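Local structure of transcriptional regulator (Enterococcus faecalis, 3QFI) at residues M46-N51 and N55-I60; K112-L117 and T151-A156; D119-I124 and K195-V200; K183-D188 and M214-K219. The protein is a member of the LytR-CpsA-Psr family, probably a transcriptional regulator, and folds as an alpha/beta protein with helices packed around a mixed sheet. All coordinates share one frame; numbering follows the deposited sequence.

Contact 1 of 4, residues M46-N51 and N55-I60; sequences MVVTIN and NKSTMI
Thr49 puts its OG1 between the backbone N and the carbonyl carbon (chi1 54°), while Thr58 turns OG1 opposite its carbonyl carbon (chi1 -42°), which leaves the two side chains alongside each other with Thr49 OG1 3.2 Å from Thr58 CB. They form a hydrogen-bonded pair of an antiparallel hairpin: Thr49 N gives to Thr58 O at 2.9 Å, and Thr58 N returns to Thr49 O at 3.1 Å. On the same face, Val47 CB rests 3.5 Å from Ile60 CG2, and Val47 N donates to Ile60 O. The other face carries Val48 and Met59, whose CG2 and CG approach to 4.0 Å, and then Ile50 beside Ser57. Met46 SD lies 3.8 Å from Met59 CE, and helix 166-184 covers both methionines. Near the turn, Asn55 and Lys56 both face Asn51, a G1 beta bulge. Asn51 N meets Lys56 O at 3.0 Å, and Lys56 N bonds Asn51 O. Ser57 OG finds its acceptor in Ala223 O, and Lys56 pairs with Glu54. Main-chain bonds therefore set the register, while the apolar side chains pack the two faces, Met46 and Met59 against helix 166-184.

Contact 2 of 4, residues K112-L117 and T151-A156; sequences KGLKDL and TGLAYA
Leu114 and Leu153 make a small, purely apolar contact between helix 111-120 and the short helix 150-156, at the surface of the fold. No hydrogen bond crosses between the two segments, and they come nearest at Lys115 and Leu153, with 6.4 Å between the CA atoms. The work is done by methyl groups. Leu153 CD2 lies 3.7 Å from Leu114 CD2 and 3.8 Å from Leu114 CG, so one branch of Leu153 rests on the fork of the other leucine. The two side chains run alongside one another, antiparallel, and do not meet end on. Leu114 holds CG anti to its main-chain nitrogen (chi1 169°), which carries the fork out toward the neighbouring helix. The other branch of Leu153, CD1, lies 4.2 Å from Lys115 CB, so this leucine touches two successive residues of helix 111-120. The rest of the Lys115 chain leads away, and its NZ is hydrogen-bonded to Thr150 OG1 at the start of the helix that carries Leu153, a polar bond flanking the apolar patch. Helix 166-184 touches both helices, through Leu117 on Ile180 and Tyr155 on Val176, and Tyr155 OH bonds Glu175. The arrangement is simple leucine-to-leucine packing between two peripheral helices of an alpha/beta fold that share a longer helix as a neighbour.

Contact 3 of 4, residues D119-I124 and K195-V200; sequences DAVGGI and KILDAV
Leu197 carries this contact from the loop between helix 166-184 and strand 204-206, reaching across to Ala120 and Val121 at the end of helix 111-120. Along the loop, Lys195 comes first and gives its carbonyl to the turn, with Asp198 N bonded to Lys195 O at 3.3 Å. Ile196 opens a 3-10 segment; its CB points at the helix end, but the rest of the side chain leads away. Leu197 follows, and its end bends in toward Ala120. Its CD1 lies 3.3 Å from Ala120 CB and 3.9 Å from Val121 CG1, so a single methyl touches both residues, with the Val121 and Leu197 side chains crossing at about a right angle. Val121 CG1 is brought there by standing opposite its own carbonyl carbon (chi1 -61°). The second leucine methyl, CD2, sits 3.8 Å from Ala120 O. Asp198 then points away from the helix, with its carboxylate close to that of Glu201, while the CB atoms of Ala199 and Val200 point toward the helix end, Ala199 packing on Asp116. On the other side, the helix finishes in a Schellman motif: Gly122, with a positive phi of 86°, turns the chain, and its N bonds Asp119 O at 3.2 Å. Asp119 OD1 in turn takes a hydrogen bond from Gly149 N. Val121, placed just ahead of that turn, also packs on Lys183 of helix 166-184. Between the segments the contact is apolar, one leucine methyl packed on Ala120 and Val121 with no hydrogen bond, so it rests on van der Waals packing alone.

Contact 4 of 4, residues K183-D188 and M214-K219; sequences KVMSFD and MDIQSK
Val184 and Met185 on one side and Ile216 and Gln217 on the other meet where two helices run out. Met185 is the first residue to leave helical geometry after helix 166-184, Gln217 the first after helix 210-216, and their CA atoms are 6.2 Å apart, the nearest across the segments. Beyond Met185 the chain turns through Phe187, which has a positive phi of 62°. Lys183 O is gripped twice, by Ser186 N at 2.8 Å and by Ser186 OG at 2.7 Å, the hydroxyl lying in the carbonyl plane on a lone pair. On the partner helix Ser218 OG bonds back to Met214 O at 2.8 Å, four residues earlier and in the plane of that carbonyl. Of the side chains, Met185, bent at both chi2 and chi3, curls its end across the other segment. Its SD lies 3.6 Å from Gln217 CG, and its CE sits 3.8 Å from Ile216 CG2, close also to the carbonyl oxygen of Ile216. Gln217 reaches the opposite way, extended beyond CG (chi2 -173°), bringing its amide NE2 within 2.7 Å of Val184 O and beside Val184 CG1; the methionine and glutamine chains pass each other at a slant. The surroundings extend this seam: Met185 also packs on Phe224, Ile216 on Ile16, and Gln217 on Arg194, whose NE is salt-bridged to Asp188 OD2. The contact thus joins the C-terminal end of helix 166-184 to that of helix 210-216, with strand 204-206 lying between the two helices in the chain.

Contact 1 is the buried one, a hairpin in the central sheet held by main-chain hydrogen bonds; contact 2 lies at the surface, and contacts 3 and 4 are partly buried. Contacts 2 and 3 both use helix 111-120, their centres are about 11 Å apart, and they touch through Leu117 and Leu197. Contacts 3 and 4 meet as well, Val121 CG1 lying 4.0 Å from Val184 CG2. Helix 166-184 ties the set together: it runs past contacts 1 and 2 and ends in contact 4. Away from the sheet, few side chains carry the packing: leucine methyls in contacts 2 and 3, a methionine and a glutamine in contact 4.

Contact 1 of 4, residues M46-N51 and N55-I60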
loop_
_atom_site.group_PDB
_atom_site.type_symbol
_atom_site.label_atom_id
_atom_site.label_comp_id
_atom_site.label_asym_id
_atom_site.label_seq_id
_atom_site.Cartn_x
_atom_site.Cartn_y
_atom_site.Cartn_z
ATOM N N MET A 46 1.330 -1.593 0.384
ATOM C CA MET A 46 0.786 -0.376 -0.201
ATOM C C MET A 46 1.703 0.826 0.049
ATOM O O MET A 46 2.562 0.790 0.934
ATOM C CB MET A 46 -0.598 -0.115 0.407
ATOM C CG MET A 46 -1.413 0.994 -0.237
ATOM S SD MET A 46 -2.968 1.324 0.680
ATOM C CE MET A 46 -3.840 -0.281 0.567
ATOM N N VAL A 47 1.525 1.880 -0.747
ATOM C CA VAL A 47 2.295 3.104 -0.594
ATOM C C VAL A 47 1.357 4.294 -0.656
ATOM O O VAL A 47 0.464 4.353 -1.503
ATOM C CB VAL A 47 3.356 3.277 -1.688
ATOM C CG1 VAL A 47 4.090 4.594 -1.477
ATOM C CG2 VAL A 47 4.345 2.117 -1.653
ATOM N N VAL A 48 1.554 5.238 0.257
ATOM C CA VAL A 48 0.719 6.434 0.314
ATOM C C VAL A 48 1.595 7.679 0.316
ATOM O O VAL A 48 2.628 7.712 0.986
ATOM C CB VAL A 48 -0.167 6.445 1.595
ATOM C CG1 VAL A 48 -0.940 7.754 1.695
ATOM C CG2 VAL A 48 -1.125 5.278 1.567
ATOM N N THR A 49 1.204 8.690 -0.457
ATOM C CA THR A 49 1.954 9.944 -0.485
ATOM C C THR A 49 1.071 11.052 0.079
ATOM O O THR A 49 -0.054 11.267 -0.377
ATOM C CB THR A 49 2.422 10.349 -1.914
ATOM O OG1 THR A 49 1.308 10.374 -2.815
ATOM C CG2 THR A 49 3.486 9.385 -2.419
ATOM N N ILE A 50 1.587 11.730 1.096
ATOM C CA ILE A 50 0.869 12.810 1.746
ATOM C C ILE A 50 1.442 14.117 1.202
ATOM O O ILE A 50 2.608 14.441 1.443
ATOM C CB ILE A 50 1.060 12.730 3.289
ATOM C CG1 ILE A 50 0.846 11.285 3.756
ATOM C CG2 ILE A 50 0.072 13.652 4.014
ATOM C CD1 ILE A 50 -0.525 10.733 3.444
ATOM N N ASN A 51 0.629 14.844 0.435
ATOM C CA ASN A 51 1.047 16.117 -0.142
ATOM C C ASN A 51 0.046 17.212 0.184
ATOM O O ASN A 51 -0.902 17.439 -0.557
ATOM C CB ASN A 51 1.197 16.021 -1.657
ATOM C CG ASN A 51 1.659 17.333 -2.274
ATOM O OD1 ASN A 51 2.725 17.863 -1.925
ATOM N ND2 ASN A 51 0.856 17.870 -3.187
ATOM N N ASN A 55 -3.355 19.380 -1.236
ATOM C CA ASN A 55 -4.450 18.807 -0.481
ATOM C C ASN A 55 -4.873 17.449 -1.014
ATOM O O ASN A 55 -6.023 17.277 -1.410
ATOM C CB ASN A 55 -5.644 19.761 -0.513
ATOM C CG ASN A 55 -5.292 21.143 -0.012
ATOM O OD1 ASN A 55 -4.856 21.314 1.127
ATOM N ND2 ASN A 55 -5.470 22.140 -0.866
ATOM N N LYS A 56 -3.959 16.478 -1.011
ATOM C CA LYS A 56 -4.284 15.145 -1.524
ATOM C C LYS A 56 -3.292 14.050 -1.085
ATOM O O LYS A 56 -2.148 14.335 -0.717
ATOM C CB LYS A 56 -4.362 15.209 -3.060
ATOM C CG LYS A 56 -4.856 13.933 -3.744
ATOM C CD LYS A 56 -5.352 14.170 -5.190
ATOM C CE LYS A 56 -4.225 14.240 -6.215
ATOM N NZ LYS A 56 -3.238 15.304 -5.906
ATOM N N SER A 57 -3.762 12.802 -1.108
ATOM C CA SER A 57 -2.952 11.635 -0.765
ATOM C C SER A 57 -3.204 10.593 -1.834
ATOM O O SER A 57 -4.343 10.378 -2.242
ATOM C CB SER A 57 -3.318 11.047 0.603
ATOM O OG SER A 57 -2.810 11.837 1.660
ATOM N N THR A 58 -2.133 9.942 -2.266
ATOM C CA THR A 58 -2.209 8.948 -3.317
ATOM C C THR A 58 -1.781 7.582 -2.795
ATOM O O THR A 58 -0.636 7.395 -2.360
ATOM C CB THR A 58 -1.289 9.355 -4.470
ATOM O OG1 THR A 58 -1.415 10.764 -4.698
ATOM C CG2 THR A 58 -1.642 8.613 -5.733
ATOM N N MET A 59 -2.722 6.643 -2.831
ATOM C CA MET A 59 -2.501 5.271 -2.391
ATOM C C MET A 59 -1.985 4.505 -3.593
ATOM O O MET A 59 -2.297 4.833 -4.738
ATOM C CB MET A 59 -3.807 4.643 -1.903
ATOM C CG MET A 59 -4.415 5.322 -0.683
ATOM S SD MET A 59 -6.005 4.563 -0.214
ATOM C CE MET A 59 -5.616 3.938 1.412
ATOM N N ILE A 60 -1.201 3.475 -3.329
ATOM C CA ILE A 60 -0.621 2.699 -4.401
ATOM C C ILE A 60 -0.491 1.253 -3.962
ATOM O O ILE A 60 0.303 0.924 -3.091
ATOM C CB ILE A 60 0.785 3.272 -4.787
ATOM C CG1 ILE A 60 0.794 3.746 -6.233
ATOM C CG2 ILE A 60 1.855 2.221 -4.629
ATOM C CD1 ILE A 60 0.640 2.636 -7.248
#

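Contact 2 of 4, residues K112-L117 and T151-A156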
loop_
_atom_site.group_PDB
_atom_site.type_symbol
_atom_site.label_atom_id
_atom_site.label_comp_id
_atom_site.label_asym_id
_atom_site.label_seq_id
_atom_site.Cartn_x
_atom_site.Cartn_y
_atom_site.Cartn_z
ATOM N N LYS A 112 -4.317 -9.358 13.653
ATOM C CA LYS A 112 -4.931 -9.115 14.964
ATOM C C LYS A 112 -4.954 -7.612 15.219
ATOM O O LYS A 112 -5.925 -7.079 15.744
ATOM C CB LYS A 112 -4.135 -9.796 16.088
ATOM C CG LYS A 112 -4.465 -11.268 16.294
ATOM C CD LYS A 112 -3.632 -11.885 17.413
ATOM C CE LYS A 112 -4.167 -13.257 17.797
ATOM N NZ LYS A 112 -5.540 -13.158 18.371
ATOM N N GLY A 113 -3.878 -6.931 14.837
ATOM C CA GLY A 113 -3.808 -5.493 15.034
ATOM C C GLY A 113 -4.746 -4.757 14.094
ATOM O O GLY A 113 -5.360 -3.752 14.471
ATOM N N LEU A 114 -4.854 -5.248 12.864
ATOM C CA LEU A 114 -5.738 -4.615 11.909
ATOM C C LEU A 114 -7.173 -4.810 12.357
ATOM O O LEU A 114 -8.036 -3.967 12.100
ATOM C CB LEU A 114 -5.551 -5.189 10.503
ATOM C CG LEU A 114 -6.634 -4.760 9.500
ATOM C CD1 LEU A 114 -6.847 -3.251 9.524
ATOM C CD2 LEU A 114 -6.238 -5.231 8.114
ATOM N N LYS A 115 -7.441 -5.917 13.033
ATOM C CA LYS A 115 -8.796 -6.148 13.497
ATOM C C LYS A 115 -9.106 -5.225 14.676
ATOM O O LYS A 115 -10.221 -4.724 14.785
ATOM C CB LYS A 115 -8.973 -7.616 13.883
ATOM C CG LYS A 115 -10.219 -7.903 14.680
ATOM C CD LYS A 115 -10.260 -9.378 15.065
ATOM C CE LYS A 115 -11.120 -9.591 16.299
ATOM N NZ LYS A 115 -12.447 -8.940 16.133
ATOM N N ASP A 116 -8.115 -4.975 15.534
ATOM C CA ASP A 116 -8.321 -4.105 16.689
ATOM C C ASP A 116 -8.362 -2.628 16.298
ATOM O O ASP A 116 -8.998 -1.815 16.972
ATOM C CB ASP A 116 -7.226 -4.318 17.739
ATOM C CG ASP A 116 -7.532 -3.605 19.060
ATOM O OD1 ASP A 116 -8.597 -3.892 19.658
ATOM O OD2 ASP A 116 -6.711 -2.767 19.513
ATOM N N LEU A 117 -7.680 -2.283 15.214
ATOM C CA LEU A 117 -7.651 -0.909 14.739
ATOM C C LEU A 117 -9.019 -0.528 14.189
ATOM O O LEU A 117 -9.439 0.623 14.286
ATOM C CB LEU A 117 -6.592 -0.755 13.647
ATOM C CG LEU A 117 -6.424 0.631 13.010
ATOM C CD1 LEU A 117 -6.081 1.651 14.072
ATOM C CD2 LEU A 117 -5.330 0.578 11.937
ATOM N N THR A 151 -15.539 -8.809 10.607
ATOM C CA THR A 151 -16.016 -8.724 9.219
ATOM C C THR A 151 -15.175 -7.754 8.402
ATOM O O THR A 151 -15.348 -7.628 7.186
ATOM C CB THR A 151 -17.512 -8.282 9.107
ATOM O OG1 THR A 151 -17.634 -6.886 9.400
ATOM C CG2 THR A 151 -18.387 -9.081 10.055
ATOM N N GLY A 152 -14.273 -7.057 9.081
ATOM C CA GLY A 152 -13.398 -6.123 8.401
ATOM C C GLY A 152 -12.267 -6.903 7.756
ATOM O O GLY A 152 -11.887 -6.623 6.623
ATOM N N LEU A 153 -11.727 -7.892 8.461
ATOM C CA LEU A 153 -10.645 -8.687 7.890
ATOM C C LEU A 153 -11.095 -9.475 6.681
ATOM O O LEU A 153 -10.355 -9.609 5.711
ATOM C CB LEU A 153 -10.070 -9.670 8.908
ATOM C CG LEU A 153 -9.050 -9.108 9.888
ATOM C CD1 LEU A 153 -8.396 -10.275 10.624
ATOM C CD2 LEU A 153 -7.990 -8.293 9.126
ATOM N N ALA A 154 -12.305 -10.015 6.740
ATOM C CA ALA A 154 -12.816 -10.803 5.625
ATOM C C ALA A 154 -12.948 -9.952 4.361
ATOM O O ALA A 154 -12.530 -10.371 3.288
ATOM C CB ALA A 154 -14.160 -11.424 5.998
ATOM N N TYR A 155 -13.509 -8.754 4.505
ATOM C CA TYR A 155 -13.699 -7.833 3.392
ATOM C C TYR A 155 -12.369 -7.458 2.740
ATOM O O TYR A 155 -12.286 -7.274 1.527
ATOM C CB TYR A 155 -14.408 -6.557 3.872
ATOM C CG TYR A 155 -14.756 -5.591 2.752
ATOM C CD1 TYR A 155 -15.772 -5.890 1.841
ATOM C CD2 TYR A 155 -14.026 -4.405 2.562
ATOM C CE1 TYR A 155 -16.052 -5.041 0.762
ATOM C CE2 TYR A 155 -14.301 -3.547 1.478
ATOM C CZ TYR A 155 -15.317 -3.887 0.586
ATOM O OH TYR A 155 -15.572 -3.105 -0.509
ATOM N N ALA A 156 -11.331 -7.341 3.557
ATOM C CA ALA A 156 -10.007 -6.984 3.069
ATOM C C ALA A 156 -9.314 -8.191 2.451
ATOM O O ALA A 156 -8.577 -8.061 1.479
ATOM C CB ALA A 156 -9.170 -6.434 4.217
#

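Contact 3 of 4, residues D119-I124 and K195-V200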
loop_
_atom_site.group_PDB
_atom_site.type_symbol
_atom_site.label_atom_id
_atom_site.label_comp_id
_atom_site.label_asym_id
_atom_site.label_seq_id
_atom_site.Cartn_x
_atom_site.Cartn_y
_atom_site.Cartn_z
ATOM N N ASP A 119 -11.888 -1.879 15.232
ATOM C CA ASP A 119 -12.793 -1.762 16.377
ATOM C C ASP A 119 -12.478 -0.568 17.273
ATOM O O ASP A 119 -13.370 -0.004 17.896
ATOM C CB ASP A 119 -12.768 -3.038 17.214
ATOM C CG ASP A 119 -13.338 -4.222 16.468
ATOM O OD1 ASP A 119 -14.319 -4.023 15.715
ATOM O OD2 ASP A 119 -12.818 -5.347 16.634
ATOM N N ALA A 120 -11.208 -0.186 17.326
ATOM C CA ALA A 120 -10.774 0.937 18.140
ATOM C C ALA A 120 -11.273 2.256 17.566
ATOM O O ALA A 120 -11.285 3.280 18.261
ATOM C CB ALA A 120 -9.253 0.958 18.227
ATOM N N VAL A 121 -11.651 2.244 16.292
ATOM C CA VAL A 121 -12.152 3.453 15.652
ATOM C C VAL A 121 -13.676 3.426 15.529
ATOM O O VAL A 121 -14.268 4.354 14.985
ATOM C CB VAL A 121 -11.542 3.659 14.232
ATOM C CG1 VAL A 121 -10.026 3.798 14.330
ATOM C CG2 VAL A 121 -11.919 2.499 13.317
ATOM N N GLY A 122 -14.306 2.364 16.024
ATOM C CA GLY A 122 -15.752 2.283 15.965
ATOM C C GLY A 122 -16.284 1.708 14.676
ATOM O O GLY A 122 -17.470 1.848 14.369
ATOM N N GLY A 123 -15.406 1.058 13.921
ATOM C CA GLY A 123 -15.815 0.445 12.669
ATOM C C GLY A 123 -15.767 1.394 11.487
ATOM O O GLY A 123 -15.481 2.582 11.637
ATOM N N ILE A 124 -16.059 0.871 10.304
ATOM C CA ILE A 124 -16.033 1.687 9.103
ATOM C C ILE A 124 -17.091 1.246 8.114
ATOM O O ILE A 124 -17.407 0.063 8.020
ATOM C CB ILE A 124 -14.661 1.604 8.403
ATOM C CG1 ILE A 124 -14.371 0.158 7.999
ATOM C CG2 ILE A 124 -13.568 2.129 9.333
ATOM C CD1 ILE A 124 -13.066 -0.017 7.244
ATOM N N LYS A 195 -5.338 7.898 21.793
ATOM C CA LYS A 195 -4.640 7.252 22.908
ATOM C C LYS A 195 -5.130 5.816 23.131
ATOM O O LYS A 195 -4.345 4.924 23.453
ATOM C CB LYS A 195 -4.843 8.080 24.187
ATOM C CG LYS A 195 -3.812 7.854 25.302
ATOM C CD LYS A 195 -3.985 6.520 26.025
ATOM C CE LYS A 195 -2.980 6.383 27.155
ATOM N NZ LYS A 195 -3.082 5.069 27.836
ATOM N N ILE A 196 -6.430 5.600 22.964
ATOM C CA ILE A 196 -7.017 4.277 23.153
ATOM C C ILE A 196 -6.597 3.363 22.004
ATOM O O ILE A 196 -6.521 2.138 22.155
ATOM C CB ILE A 196 -8.565 4.367 23.215
ATOM C CG1 ILE A 196 -8.987 5.347 24.318
ATOM C CG2 ILE A 196 -9.170 2.987 23.455
ATOM C CD1 ILE A 196 -8.549 4.952 25.725
ATOM N N LEU A 197 -6.319 3.972 20.856
ATOM C CA LEU A 197 -5.886 3.235 19.680
ATOM C C LEU A 197 -4.645 2.407 19.970
ATOM O O LEU A 197 -4.395 1.419 19.297
ATOM C CB LEU A 197 -5.601 4.201 18.523
ATOM C CG LEU A 197 -6.723 4.466 17.510
ATOM C CD1 LEU A 197 -7.120 3.153 16.870
ATOM C CD2 LEU A 197 -7.916 5.109 18.177
ATOM N N ASP A 198 -3.879 2.800 20.981
ATOM C CA ASP A 198 -2.664 2.074 21.339
ATOM C C ASP A 198 -2.866 0.583 21.531
ATOM O O ASP A 198 -1.901 -0.181 21.523
ATOM C CB ASP A 198 -2.043 2.666 22.596
ATOM C CG ASP A 198 -1.396 4.006 22.336
ATOM O OD1 ASP A 198 -0.570 4.090 21.396
ATOM O OD2 ASP A 198 -1.707 4.973 23.066
ATOM N N ALA A 199 -4.121 0.172 21.700
ATOM C CA ALA A 199 -4.462 -1.239 21.873
ATOM C C ALA A 199 -4.029 -2.028 20.637
ATOM O O ALA A 199 -4.257 -3.240 20.541
ATOM C CB ALA A 199 -5.965 -1.394 22.084
ATOM N N VAL A 200 -3.421 -1.332 19.685
ATOM C CA VAL A 200 -2.955 -1.979 18.476
ATOM C C VAL A 200 -1.429 -1.929 18.420
ATOM O O VAL A 200 -0.821 -2.437 17.475
ATOM C CB VAL A 200 -3.534 -1.301 17.220
ATOM C CG1 VAL A 200 -2.872 0.050 16.995
ATOM C CG2 VAL A 200 -3.335 -2.202 16.015
#

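Contact 4 of 4, residues K183-D188 and M214-K219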
loop_
_atom_site.group_PDB
_atom_site.type_symbol
_atom_site.label_atom_id
_atom_site.label_comp_id
_atom_site.label_asym_id
_atom_site.label_seq_id
_atom_site.Cartn_x
_atom_site.Cartn_y
_atom_site.Cartn_z
ATOM N N LYS A 183 -11.157 8.145 9.267
ATOM C CA LYS A 183 -11.709 8.136 10.619
ATOM C C LYS A 183 -10.652 8.551 11.644
ATOM O O LYS A 183 -10.887 9.437 12.469
ATOM C CB LYS A 183 -12.209 6.734 10.955
ATOM C CG LYS A 183 -13.071 6.636 12.200
ATOM C CD LYS A 183 -14.457 7.200 11.953
ATOM C CE LYS A 183 -15.090 6.586 10.712
ATOM N NZ LYS A 183 -15.137 5.106 10.793
ATOM N N VAL A 184 -9.488 7.906 11.595
ATOM C CA VAL A 184 -8.416 8.221 12.533
ATOM C C VAL A 184 -8.071 9.707 12.492
ATOM O O VAL A 184 -7.550 10.250 13.467
ATOM C CB VAL A 184 -7.119 7.417 12.237
ATOM C CG1 VAL A 184 -6.080 7.713 13.306
ATOM C CG2 VAL A 184 -7.406 5.918 12.202
ATOM N N MET A 185 -8.361 10.363 11.368
ATOM C CA MET A 185 -8.072 11.790 11.213
ATOM C C MET A 185 -9.339 12.648 11.271
ATOM O O MET A 185 -9.283 13.856 11.044
ATOM C CB MET A 185 -7.373 12.052 9.873
ATOM C CG MET A 185 -6.064 11.306 9.653
ATOM S SD MET A 185 -4.677 11.963 10.585
ATOM C CE MET A 185 -4.261 13.353 9.579
ATOM N N SER A 186 -10.478 12.031 11.568
ATOM C CA SER A 186 -11.739 12.763 11.622
ATOM C C SER A 186 -11.967 13.452 12.964
ATOM O O SER A 186 -13.104 13.537 13.432
ATOM C CB SER A 186 -12.913 11.826 11.342
ATOM O OG SER A 186 -13.163 10.979 12.448
ATOM N N PHE A 187 -10.896 13.939 13.586
ATOM C CA PHE A 187 -11.020 14.623 14.869
ATOM C C PHE A 187 -11.567 13.688 15.941
ATOM O O PHE A 187 -12.763 13.395 15.967
ATOM C CB PHE A 187 -11.938 15.841 14.711
ATOM C CG PHE A 187 -12.176 16.605 15.987
ATOM C CD1 PHE A 187 -13.214 16.256 16.847
ATOM C CD2 PHE A 187 -11.369 17.692 16.320
ATOM C CE1 PHE A 187 -13.446 16.979 18.015
ATOM C CE2 PHE A 187 -11.591 18.421 17.484
ATOM C CZ PHE A 187 -12.634 18.064 18.333
ATOM N N ASP A 188 -10.680 13.230 16.823
ATOM C CA ASP A 188 -11.044 12.320 17.908
ATOM C C ASP A 188 -10.495 12.811 19.243
ATOM O O ASP A 188 -9.814 12.065 19.952
ATOM C CB ASP A 188 -10.490 10.918 17.640
ATOM C CG ASP A 188 -10.976 10.335 16.332
ATOM O OD1 ASP A 188 -12.201 10.126 16.192
ATOM O OD2 ASP A 188 -10.125 10.086 15.451
ATOM N N MET A 214 0.891 13.384 16.185
ATOM C CA MET A 214 0.286 14.642 16.615
ATOM C C MET A 214 0.572 15.746 15.591
ATOM O O MET A 214 -0.241 16.651 15.411
ATOM C CB MET A 214 0.819 15.066 17.994
ATOM C CG MET A 214 0.447 14.143 19.164
ATOM S SD MET A 214 -1.279 14.239 19.764
ATOM C CE MET A 214 -2.143 13.214 18.555
ATOM N N ASP A 215 1.727 15.677 14.928
ATOM C CA ASP A 215 2.086 16.669 13.913
ATOM C C ASP A 215 1.224 16.483 12.672
ATOM O O ASP A 215 0.894 17.448 11.980
ATOM C CB ASP A 215 3.559 16.536 13.510
ATOM C CG ASP A 215 4.497 17.291 14.435
ATOM O OD1 ASP A 215 5.716 17.295 14.160
ATOM O OD2 ASP A 215 4.024 17.880 15.428
ATOM N N ILE A 216 0.874 15.231 12.391
ATOM C CA ILE A 216 0.053 14.905 11.235
ATOM C C ILE A 216 -1.404 15.287 11.482
ATOM O O ILE A 216 -2.042 15.873 10.616
ATOM C CB ILE A 216 0.101 13.392 10.907
ATOM C CG1 ILE A 216 1.543 12.874 10.952
ATOM C CG2 ILE A 216 -0.513 13.140 9.535
ATOM C CD1 ILE A 216 2.494 13.564 10.008
ATOM N N GLN A 217 -1.916 14.956 12.667
ATOM C CA GLN A 217 -3.306 15.253 13.032
ATOM C C GLN A 217 -3.531 16.729 13.402
ATOM O O GLN A 217 -4.350 17.041 14.268
ATOM C CB GLN A 217 -3.763 14.357 14.209
ATOM C CG GLN A 217 -3.724 12.832 13.947
ATOM C CD GLN A 217 -4.341 11.992 15.085
ATOM O OE1 GLN A 217 -3.957 12.121 16.254
ATOM N NE2 GLN A 217 -5.284 11.118 14.735
ATOM N N SER A 218 -2.813 17.635 12.747
ATOM C CA SER A 218 -2.956 19.058 13.034
ATOM C C SER A 218 -2.318 19.898 11.949
ATOM O O SER A 218 -2.395 21.127 11.973
ATOM C CB SER A 218 -2.283 19.398 14.361
ATOM O OG SER A 218 -0.892 19.135 14.298
ATOM N N LYS A 219 -1.692 19.239 10.987
ATOM C CA LYS A 219 -1.012 19.964 9.934
ATOM C C LYS A 219 -1.158 19.342 8.558
ATOM O O LYS A 219 -0.766 19.937 7.557
ATOM C CB LYS A 219 0.458 20.064 10.299
ATOM C CG LYS A 219 0.722 20.936 11.508
ATOM C CD LYS A 219 2.073 20.641 12.127
ATOM C CE LYS A 219 3.140 20.474 11.060
ATOM N NZ LYS A 219 3.212 21.684 10.200
#